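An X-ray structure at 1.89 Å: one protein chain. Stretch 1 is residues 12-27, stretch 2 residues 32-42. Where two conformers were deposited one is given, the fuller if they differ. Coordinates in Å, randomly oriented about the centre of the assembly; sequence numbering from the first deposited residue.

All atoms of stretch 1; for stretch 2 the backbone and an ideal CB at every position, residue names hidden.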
# COMPACT_ATOMS: atom_id res chain seq x y z
N GLU A 12 3.08 -8.47 7.12
CA GLU A 12 2.53 -8.12 8.50
C GLU A 12 2.39 -6.59 8.81
O GLU A 12 3.16 -5.79 8.31
CB GLU A 12 3.43 -8.73 9.59
CG GLU A 12 4.93 -8.84 9.28
CD GLU A 12 5.63 -7.50 8.98
OE1 GLU A 12 5.54 -6.56 9.81
OE2 GLU A 12 6.32 -7.41 7.92
N ASN A 13 1.40 -6.17 9.61
CA ASN A 13 1.47 -4.83 10.31
C ASN A 13 1.27 -5.00 11.81
O ASN A 13 0.90 -4.03 12.54
CB ASN A 13 0.48 -3.75 9.76
CG ASN A 13 -0.96 -3.81 10.38
OD1 ASN A 13 -1.46 -4.87 10.68
ND2 ASN A 13 -1.60 -2.70 10.50
N GLY A 14 1.46 -6.24 12.28
CA GLY A 14 0.99 -6.55 13.64
C GLY A 14 0.91 -8.02 13.94
O GLY A 14 1.23 -8.80 13.08
N PRO A 15 0.53 -8.38 15.18
CA PRO A 15 0.37 -9.82 15.49
C PRO A 15 -0.51 -10.49 14.42
O PRO A 15 -1.39 -9.86 13.81
CB PRO A 15 -0.26 -9.83 16.92
CG PRO A 15 -0.59 -8.42 17.27
CD PRO A 15 0.24 -7.52 16.36
N GLN A 16 -0.19 -11.73 14.10
CA GLN A 16 -0.93 -12.45 13.08
C GLN A 16 -2.16 -13.03 13.82
O GLN A 16 -2.02 -13.71 14.83
CB GLN A 16 -0.09 -13.53 12.39
CG GLN A 16 -0.46 -13.64 10.89
CD GLN A 16 0.37 -12.71 9.99
OE1 GLN A 16 1.56 -12.92 9.85
NE2 GLN A 16 -0.26 -11.70 9.37
N LEU A 17 -3.35 -12.65 13.35
CA LEU A 17 -4.58 -12.94 14.04
C LEU A 17 -5.47 -13.75 13.17
O LEU A 17 -5.32 -13.79 11.96
CB LEU A 17 -5.31 -11.66 14.42
CG LEU A 17 -4.58 -10.73 15.41
CD1 LEU A 17 -5.43 -9.51 15.62
CD2 LEU A 17 -4.24 -11.37 16.74
N THR A 18 -6.42 -14.40 13.84
CA THR A 18 -7.56 -15.03 13.21
C THR A 18 -8.78 -14.36 13.90
O THR A 18 -8.64 -13.78 15.00
CB THR A 18 -7.54 -16.57 13.53
OG1 THR A 18 -7.69 -16.74 14.94
CG2 THR A 18 -6.21 -17.24 13.14
N PRO A 19 -9.97 -14.58 13.35
CA PRO A 19 -11.18 -14.11 14.04
C PRO A 19 -11.28 -14.52 15.49
O PRO A 19 -11.51 -13.69 16.39
CB PRO A 19 -12.29 -14.77 13.24
CG PRO A 19 -11.73 -14.81 11.83
CD PRO A 19 -10.30 -15.24 12.06
N GLU A 20 -11.00 -15.78 15.77
CA GLU A 20 -11.14 -16.31 17.13
C GLU A 20 -10.15 -15.64 17.99
O GLU A 20 -10.42 -15.25 19.13
CB GLU A 20 -10.98 -17.88 17.19
CG GLU A 20 -11.62 -18.60 15.98
CD GLU A 20 -10.87 -18.38 14.64
OE1 GLU A 20 -9.64 -18.57 14.61
OE2 GLU A 20 -11.47 -18.00 13.62
N LEU A 21 -8.95 -15.48 17.46
CA LEU A 21 -7.90 -14.89 18.29
C LEU A 21 -8.11 -13.38 18.49
O LEU A 21 -7.94 -12.87 19.58
CB LEU A 21 -6.56 -15.15 17.63
CG LEU A 21 -5.31 -14.95 18.45
CD1 LEU A 21 -5.40 -15.42 19.90
CD2 LEU A 21 -4.22 -15.65 17.64
N ALA A 22 -8.57 -12.72 17.45
CA ALA A 22 -8.93 -11.29 17.59
C ALA A 22 -10.01 -11.13 18.61
O ALA A 22 -9.95 -10.27 19.44
CB ALA A 22 -9.47 -10.78 16.27
N ILE A 23 -11.03 -11.98 18.53
CA ILE A 23 -12.12 -11.88 19.50
C ILE A 23 -11.62 -12.09 20.86
O ILE A 23 -11.93 -11.27 21.73
CB ILE A 23 -13.28 -12.82 19.22
CG1 ILE A 23 -13.99 -12.40 17.92
CG2 ILE A 23 -14.30 -12.73 20.34
CD1 ILE A 23 -14.76 -13.49 17.25
N ALA A 24 -10.80 -13.14 21.08
CA ALA A 24 -10.21 -13.31 22.44
C ALA A 24 -9.38 -12.13 22.95
O ALA A 24 -9.47 -11.67 24.12
CB ALA A 24 -9.35 -14.56 22.45
N ASN A 25 -8.54 -11.64 22.05
CA ASN A 25 -7.70 -10.52 22.38
C ASN A 25 -8.48 -9.27 22.80
O ASN A 25 -7.93 -8.42 23.47
CB ASN A 25 -6.79 -10.19 21.20
CG ASN A 25 -5.63 -11.21 21.02
OD1 ASN A 25 -5.28 -11.94 21.92
ND2 ASN A 25 -5.04 -11.20 19.87
N LEU A 26 -9.77 -9.17 22.48
CA LEU A 26 -10.58 -8.04 23.07
C LEU A 26 -10.60 -7.97 24.60
O LEU A 26 -10.79 -6.88 25.15
CB LEU A 26 -12.00 -8.01 22.53
CG LEU A 26 -12.04 -7.58 21.05
CD1 LEU A 26 -13.42 -7.76 20.47
CD2 LEU A 26 -11.69 -6.10 20.97
N GLN A 27 -10.29 -9.10 25.24
CA GLN A 27 -10.27 -9.20 26.71
C GLN A 27 -8.87 -9.45 27.25
O GLN A 27 -8.71 -9.86 28.39
CB GLN A 27 -11.19 -10.34 27.20
CG GLN A 27 -12.68 -10.02 27.29
CD GLN A 27 -13.02 -8.75 28.05
OE1 GLN A 27 -12.51 -8.50 29.15
NE2 GLN A 27 -13.90 -7.96 27.49
N UNK A 32 -3.17 -2.39 24.28
CA UNK A 32 -2.81 -2.14 22.89
C UNK A 32 -3.30 -3.24 21.98
O UNK A 32 -3.69 -3.01 20.85
CB UNK A 32 -1.29 -1.99 22.75
N UNK A 33 -3.24 -4.46 22.47
CA UNK A 33 -3.67 -5.61 21.77
C UNK A 33 -5.19 -5.61 21.63
O UNK A 33 -5.70 -5.96 20.55
CB UNK A 33 -3.18 -6.87 22.48
N UNK A 34 -5.92 -5.22 22.68
CA UNK A 34 -7.37 -5.05 22.50
C UNK A 34 -7.66 -4.01 21.37
O UNK A 34 -8.55 -4.20 20.56
CB UNK A 34 -8.01 -4.61 23.82
N UNK A 35 -6.96 -2.88 21.43
CA UNK A 35 -7.16 -1.79 20.45
C UNK A 35 -6.92 -2.30 19.04
O UNK A 35 -7.68 -2.05 18.16
CB UNK A 35 -6.23 -0.61 20.74
N UNK A 36 -5.84 -3.03 18.85
CA UNK A 36 -5.46 -3.54 17.57
C UNK A 36 -6.49 -4.54 17.10
O UNK A 36 -6.96 -4.52 15.96
CB UNK A 36 -4.07 -4.17 17.63
N UNK A 37 -6.92 -5.39 18.01
CA UNK A 37 -7.87 -6.42 17.62
C UNK A 37 -9.21 -5.88 17.17
O UNK A 37 -9.78 -6.36 16.24
CB UNK A 37 -8.09 -7.39 18.79
N UNK A 38 -9.75 -4.91 17.86
CA UNK A 38 -10.92 -4.20 17.40
C UNK A 38 -10.75 -3.56 16.04
O UNK A 38 -11.64 -3.75 15.19
CB UNK A 38 -11.30 -3.13 18.42
N UNK A 39 -9.61 -2.88 15.75
CA UNK A 39 -9.36 -2.43 14.38
C UNK A 39 -9.33 -3.58 13.39
O UNK A 39 -9.93 -3.53 12.33
CB UNK A 39 -8.04 -1.66 14.31
N UNK A 40 -8.64 -4.69 13.75
CA UNK A 40 -8.52 -5.81 12.85
C UNK A 40 -9.86 -6.41 12.47
O UNK A 40 -10.11 -6.78 11.30
CB UNK A 40 -7.63 -6.89 13.48
N UNK A 41 -10.74 -6.52 13.44
CA UNK A 41 -12.06 -7.14 13.17
C UNK A 41 -12.86 -6.32 12.17
O UNK A 41 -13.50 -6.88 11.32
CB UNK A 41 -12.86 -7.29 14.47
N UNK A 42 -12.72 -5.00 12.21
CA UNK A 42 -13.39 -4.11 11.21
C UNK A 42 -12.71 -4.11 9.92
O UNK A 42 -13.38 -4.18 8.87
CB UNK A 42 -13.47 -2.66 11.71

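The backbone of 32-42 is helical throughout and crosses helix 19-25 at 137°, the axes 8.4 Å apart at closest approach. Such phi/psi values allow most side chains, so the choice rests on what stretch 1 offers. Positions 32, 35 and 42 are out of its reach or point away, and leave the choice to other surroundings; they are S32, Y35 and G42.

Position 33 points toward stretch 1, its ideal CB 5.1 Å from N25 CB, with P15 within a longer side chain's reach. A medium or large apolar residue suits. It is L33, whose CD1 packs 3.8 Å from P15 CG.

Position 34 points sideways, its ideal CB 3.8 Å from both N25 O and L26 O. These carbonyls crowd the spot and would tolerate a polar or positively charged group, or the stem of a long side chain. R34 has both a stem and a charge: CG lies 3.5 Å from N25 O, and L26 O sits over one guanidinium face, 3.3 Å from NE, at too poor an angle for a hydrogen bond; NE and NH2 find partners elsewhere in the structure.

Position 36 points toward stretch 1, but across a gap: no atom of stretch 1 lies within 5.5 Å of its ideal CB. A long side chain is needed to reach N13, and a donor at its tip would find the amide oxygen. Y36 spans the gap with chi1 t, and its OH donates to N13 OD1 at 2.5 Å. P15 CD covers one ring face, and L17 CD1 meets the edge. G14 leaves room here, since an ideal CB on it would lie 2.5 Å from Y36 OH.

At 37 the ideal CB is already 3.5 Å from A22 O and 3.9 Å from N25 CB. Small residues suit so tight a spot; with A37, A22 CA and A37 CA lie 5.0 Å apart.

Position 38 points sideways near L26. Several apolar residues could serve; A38 CB touches L26 CD2 at 4.0 Å.

Position 39, also sideways, has no stretch 1 atom near its ideal CB, so many types are possible. W39 reaches back, CH2 lying 3.6 Å from N13 ND2.

Position 40 faces L17 CD1, 4.0 Å from its ideal CB, with A22 and P19 beyond: a place for a broad apolar or aromatic group. W40 takes L17 over one face, L17 CD1 making a CH-pi contact 4.0 Å from the five-membered ring centroid, while W40 CE3 meets A22 CB at 3.6 Å.

Position 41 points toward A22, with L26 nearby, inviting a branched aliphatic. L41 CD2 reaches A22 CB at 3.6 Å and L41 CD1 reaches L26 CD1 at 3.7 Å.

Stretch 2, residues 32-42: SLRYYAAWWLG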
# COMPACT_ATOMS: atom_id res chain seq x y z
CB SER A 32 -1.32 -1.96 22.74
OG SER A 32 -1.01 -0.68 23.23
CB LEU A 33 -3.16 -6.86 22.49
CG LEU A 33 -3.42 -8.19 21.78
CD1 LEU A 33 -2.77 -8.28 20.41
CD2 LEU A 33 -2.93 -9.39 22.63
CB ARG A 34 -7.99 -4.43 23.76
CG ARG A 34 -7.83 -5.26 24.99
CD ARG A 34 -8.57 -4.54 26.11
NE ARG A 34 -8.67 -5.43 27.25
CZ ARG A 34 -9.47 -5.24 28.31
NH1 ARG A 34 -10.29 -4.19 28.39
NH2 ARG A 34 -9.44 -6.15 29.28
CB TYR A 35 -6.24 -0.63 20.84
CG TYR A 35 -6.31 0.61 20.01
CD1 TYR A 35 -7.24 1.59 20.30
CD2 TYR A 35 -5.45 0.82 18.92
CE1 TYR A 35 -7.33 2.75 19.54
CE2 TYR A 35 -5.50 2.03 18.17
CZ TYR A 35 -6.42 2.96 18.49
OH TYR A 35 -6.58 4.12 17.78
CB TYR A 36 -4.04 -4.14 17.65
CG TYR A 36 -3.62 -4.62 16.29
CD1 TYR A 36 -3.92 -5.88 15.89
CD2 TYR A 36 -2.95 -3.77 15.41
CE1 TYR A 36 -3.60 -6.34 14.67
CE2 TYR A 36 -2.59 -4.20 14.15
CZ TYR A 36 -2.91 -5.50 13.81
OH TYR A 36 -2.60 -5.97 12.62
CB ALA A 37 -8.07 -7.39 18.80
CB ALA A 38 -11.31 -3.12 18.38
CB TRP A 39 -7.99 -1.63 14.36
CG TRP A 39 -7.55 -1.32 13.00
CD1 TRP A 39 -7.87 -0.23 12.27
CD2 TRP A 39 -6.70 -2.09 12.20
NE1 TRP A 39 -7.37 -0.34 11.04
CE2 TRP A 39 -6.63 -1.44 10.95
CE3 TRP A 39 -6.03 -3.29 12.39
CZ2 TRP A 39 -5.86 -1.92 9.89
CZ3 TRP A 39 -5.26 -3.79 11.32
CH2 TRP A 39 -5.20 -3.11 10.08
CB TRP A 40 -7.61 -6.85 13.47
CG TRP A 40 -7.17 -7.95 12.59
CD1 TRP A 40 -5.99 -8.08 11.93
CD2 TRP A 40 -7.85 -9.20 12.41
NE1 TRP A 40 -5.92 -9.30 11.26
CE2 TRP A 40 -7.07 -9.99 11.53
CE3 TRP A 40 -9.07 -9.70 12.86
CZ2 TRP A 40 -7.46 -11.28 11.13
CZ3 TRP A 40 -9.48 -10.99 12.42
CH2 TRP A 40 -8.65 -11.76 11.58
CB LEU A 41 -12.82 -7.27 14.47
CG LEU A 41 -12.32 -8.36 15.45
CD1 LEU A 41 -12.96 -8.21 16.79
CD2 LEU A 41 -12.59 -9.71 14.84
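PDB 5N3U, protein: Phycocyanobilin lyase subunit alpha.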